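Local atomic coordinates of tryptophan--tRNA ligase (Campylobacter jejuni, PDB entry 3M5W), a protein that probably catalyses the ATP-dependent attachment of L-tryptophan to its cognate transfer RNA, as a class I aminoacyl-tRNA synthetase working as a homodimer. Residues B[6-11]-B[37-42]. Numbering follows the deposited sequence.
Sequences VLTGLQ and MFMFIA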
loop_
_atom_site.group_PDB
_atom_site.type_symbol
_atom_site.label_atom_id
_atom_site.label_comp_id
_atom_site.label_asym_id
_atom_site.label_seq_id
_atom_site.Cartn_x
_atom_site.Cartn_y
_atom_site.Cartn_z
ATOM N N VAL B 6 17.646 -3.309 15.820
ATOM C CA VAL B 6 17.696 -4.500 14.997
ATOM C C VAL B 6 16.265 -4.934 14.738
ATOM O O VAL B 6 15.483 -4.975 15.651
ATOM C CB VAL B 6 18.413 -5.645 15.742
ATOM C CG1 VAL B 6 18.274 -6.937 14.979
ATOM C CG2 VAL B 6 19.870 -5.301 15.975
ATOM N N LEU B 7 15.937 -5.275 13.502
ATOM C CA LEU B 7 14.551 -5.484 13.103
ATOM C C LEU B 7 14.459 -6.724 12.268
ATOM O O LEU B 7 15.260 -6.924 11.342
ATOM C CB LEU B 7 14.062 -4.279 12.296
ATOM C CG LEU B 7 12.700 -4.097 11.620
ATOM C CD1 LEU B 7 12.564 -4.967 10.456
ATOM C CD2 LEU B 7 11.523 -4.247 12.549
ATOM N N THR B 8 13.486 -7.562 12.598
ATOM C CA THR B 8 13.394 -8.873 11.979
ATOM C C THR B 8 11.956 -9.179 11.686
ATOM O O THR B 8 11.108 -9.089 12.572
ATOM C CB THR B 8 13.905 -9.983 12.929
ATOM O OG1 THR B 8 15.187 -9.614 13.443
ATOM C CG2 THR B 8 14.000 -11.306 12.201
ATOM N N GLY B 9 11.701 -9.540 10.431
ATOM C CA GLY B 9 10.394 -9.941 9.979
ATOM C C GLY B 9 10.307 -11.440 10.132
ATOM O O GLY B 9 11.198 -12.148 9.697
ATOM N N LEU B 10 9.257 -11.914 10.779
ATOM C CA LEU B 10 9.114 -13.335 11.068
ATOM C C LEU B 10 7.974 -13.836 10.221
ATOM O O LEU B 10 6.855 -13.298 10.266
ATOM C CB LEU B 10 8.824 -13.546 12.542
ATOM C CG LEU B 10 9.906 -12.983 13.475
ATOM C CD1 LEU B 10 9.616 -13.362 14.881
ATOM C CD2 LEU B 10 11.264 -13.521 13.109
ATOM N N GLN B 11 8.286 -14.826 9.398
ATOM C CA GLN B 11 7.295 -15.474 8.532
ATOM C C GLN B 11 6.245 -16.290 9.318
ATOM O O GLN B 11 6.596 -17.166 10.105
ATOM C CB GLN B 11 8.005 -16.372 7.519
ATOM C CG GLN B 11 7.163 -16.761 6.310
ATOM C CD GLN B 11 7.914 -17.728 5.389
ATOM O OE1 GLN B 11 8.623 -17.307 4.474
ATOM N NE2 GLN B 11 7.793 -19.028 5.659
HETATM N N MSE B 37 15.791 -4.998 20.154
HETATM C CA MSE B 37 15.131 -5.849 19.183
HETATM C C MSE B 37 13.682 -5.474 18.891
HETATM O O MSE B 37 12.883 -5.287 19.793
HETATM C CB MSE B 37 15.202 -7.308 19.637
HETATM C CG MSE B 37 16.598 -7.779 19.998
HETATM SE SE MSE B 37 17.587 -8.465 18.499
HETATM C CE MSE B 37 16.592 -10.090 18.243
ATOM N N PHE B 38 13.380 -5.369 17.604
ATOM C CA PHE B 38 12.033 -5.170 17.080
ATOM C C PHE B 38 11.785 -6.387 16.219
ATOM O O PHE B 38 12.597 -6.720 15.355
ATOM C CB PHE B 38 11.962 -3.892 16.192
ATOM C CG PHE B 38 11.883 -2.581 16.965
ATOM C CD1 PHE B 38 12.931 -2.161 17.766
ATOM C CD2 PHE B 38 10.762 -1.757 16.855
ATOM C CE1 PHE B 38 12.855 -0.958 18.471
ATOM C CE2 PHE B 38 10.658 -0.579 17.575
ATOM C CZ PHE B 38 11.722 -0.162 18.371
HETATM N N MSE B 39 10.668 -7.060 16.436
HETATM C CA MSE B 39 10.372 -8.263 15.676
HETATM C C MSE B 39 8.907 -8.203 15.348
HETATM O O MSE B 39 8.083 -7.937 16.227
HETATM C CB MSE B 39 10.669 -9.547 16.497
HETATM C CG MSE B 39 12.162 -9.882 16.744
HETATM SE SE MSE B 39 12.479 -10.592 18.563
HETATM C CE MSE B 39 11.673 -9.074 19.451
ATOM N N PHE B 40 8.547 -8.448 14.098
ATOM C CA PHE B 40 7.126 -8.473 13.830
ATOM C C PHE B 40 6.767 -9.731 13.057
ATOM O O PHE B 40 7.590 -10.281 12.308
ATOM C CB PHE B 40 6.685 -7.230 13.061
ATOM C CG PHE B 40 7.419 -7.044 11.776
ATOM C CD1 PHE B 40 6.850 -7.443 10.575
ATOM C CD2 PHE B 40 8.714 -6.515 11.768
ATOM C CE1 PHE B 40 7.554 -7.255 9.340
ATOM C CE2 PHE B 40 9.440 -6.379 10.568
ATOM C CZ PHE B 40 8.855 -6.748 9.356
ATOM N N ILE B 41 5.532 -10.175 13.263
ATOM C CA ILE B 41 4.931 -11.171 12.413
ATOM C C ILE B 41 4.448 -10.529 11.109
ATOM O O ILE B 41 3.604 -9.644 11.095
ATOM C CB ILE B 41 3.767 -11.871 13.098
ATOM C CG1 ILE B 41 4.180 -12.317 14.506
ATOM C CG2 ILE B 41 3.312 -13.043 12.224
ATOM C CD1 ILE B 41 5.228 -13.449 14.498
ATOM N N ALA B 42 5.041 -10.996 10.026
ATOM C CA ALA B 42 4.927 -10.387 8.737
ATOM C C ALA B 42 3.698 -10.911 8.008
ATOM O O ALA B 42 3.807 -11.657 7.014
ATOM C CB ALA B 42 6.190 -10.684 7.938
HETATM O O HOH W 1 15.226 -8.060 15.945
#
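Leu7 and Gly9 receive the ring of Phe40 where strands 5-10 and 36-41 lie parallel, joined through helix 18-31 as the first beta-alpha-beta crossover of the class I synthetase's Rossmann-like nucleotide-binding fold. With chi1 at 57°, Phe40 sets CG between its own backbone N and carbonyl carbon, which swings the ring back over the neighbouring strand. Leu7 CD1 meets its edge in the ring plane, 3.4 Å from Phe40 CE2, while Gly9 CA sits over one face, 3.8 Å from the ring centroid, a CH-pi contact. Having no side chain, Gly9 lets the ring lie this close to its CA. Trp80 of the next strand also meets the Phe40 ring, which lies close to Asp134, a predicted tryptophan-binding residue.

On the face of the sheet that carries Val6, Thr8 and Leu10, Val6 CG1 packs alongside the selenium of Met37 at 3.9 Å, and Leu10 CB lies near Ile41 CD1; the flexible chains of Met37 and Met39, both selenomethionine, reach Met28 of the crossover helix. Five backbone hydrogen bonds then join the strands in parallel register, the last and straightest running from Ala42 N to Leu10 O (2.9 Å, 174°). Just beyond, Gln11 opens the predicted ATP-binding loop. The partly exposed, beta-branched Thr8 suits a strand and adds a hydroxyl: one water hydrogen-bonds Thr8 OG1 at 2.9 Å and donates to Phe38 O, which also accepts the N-H of Thr8.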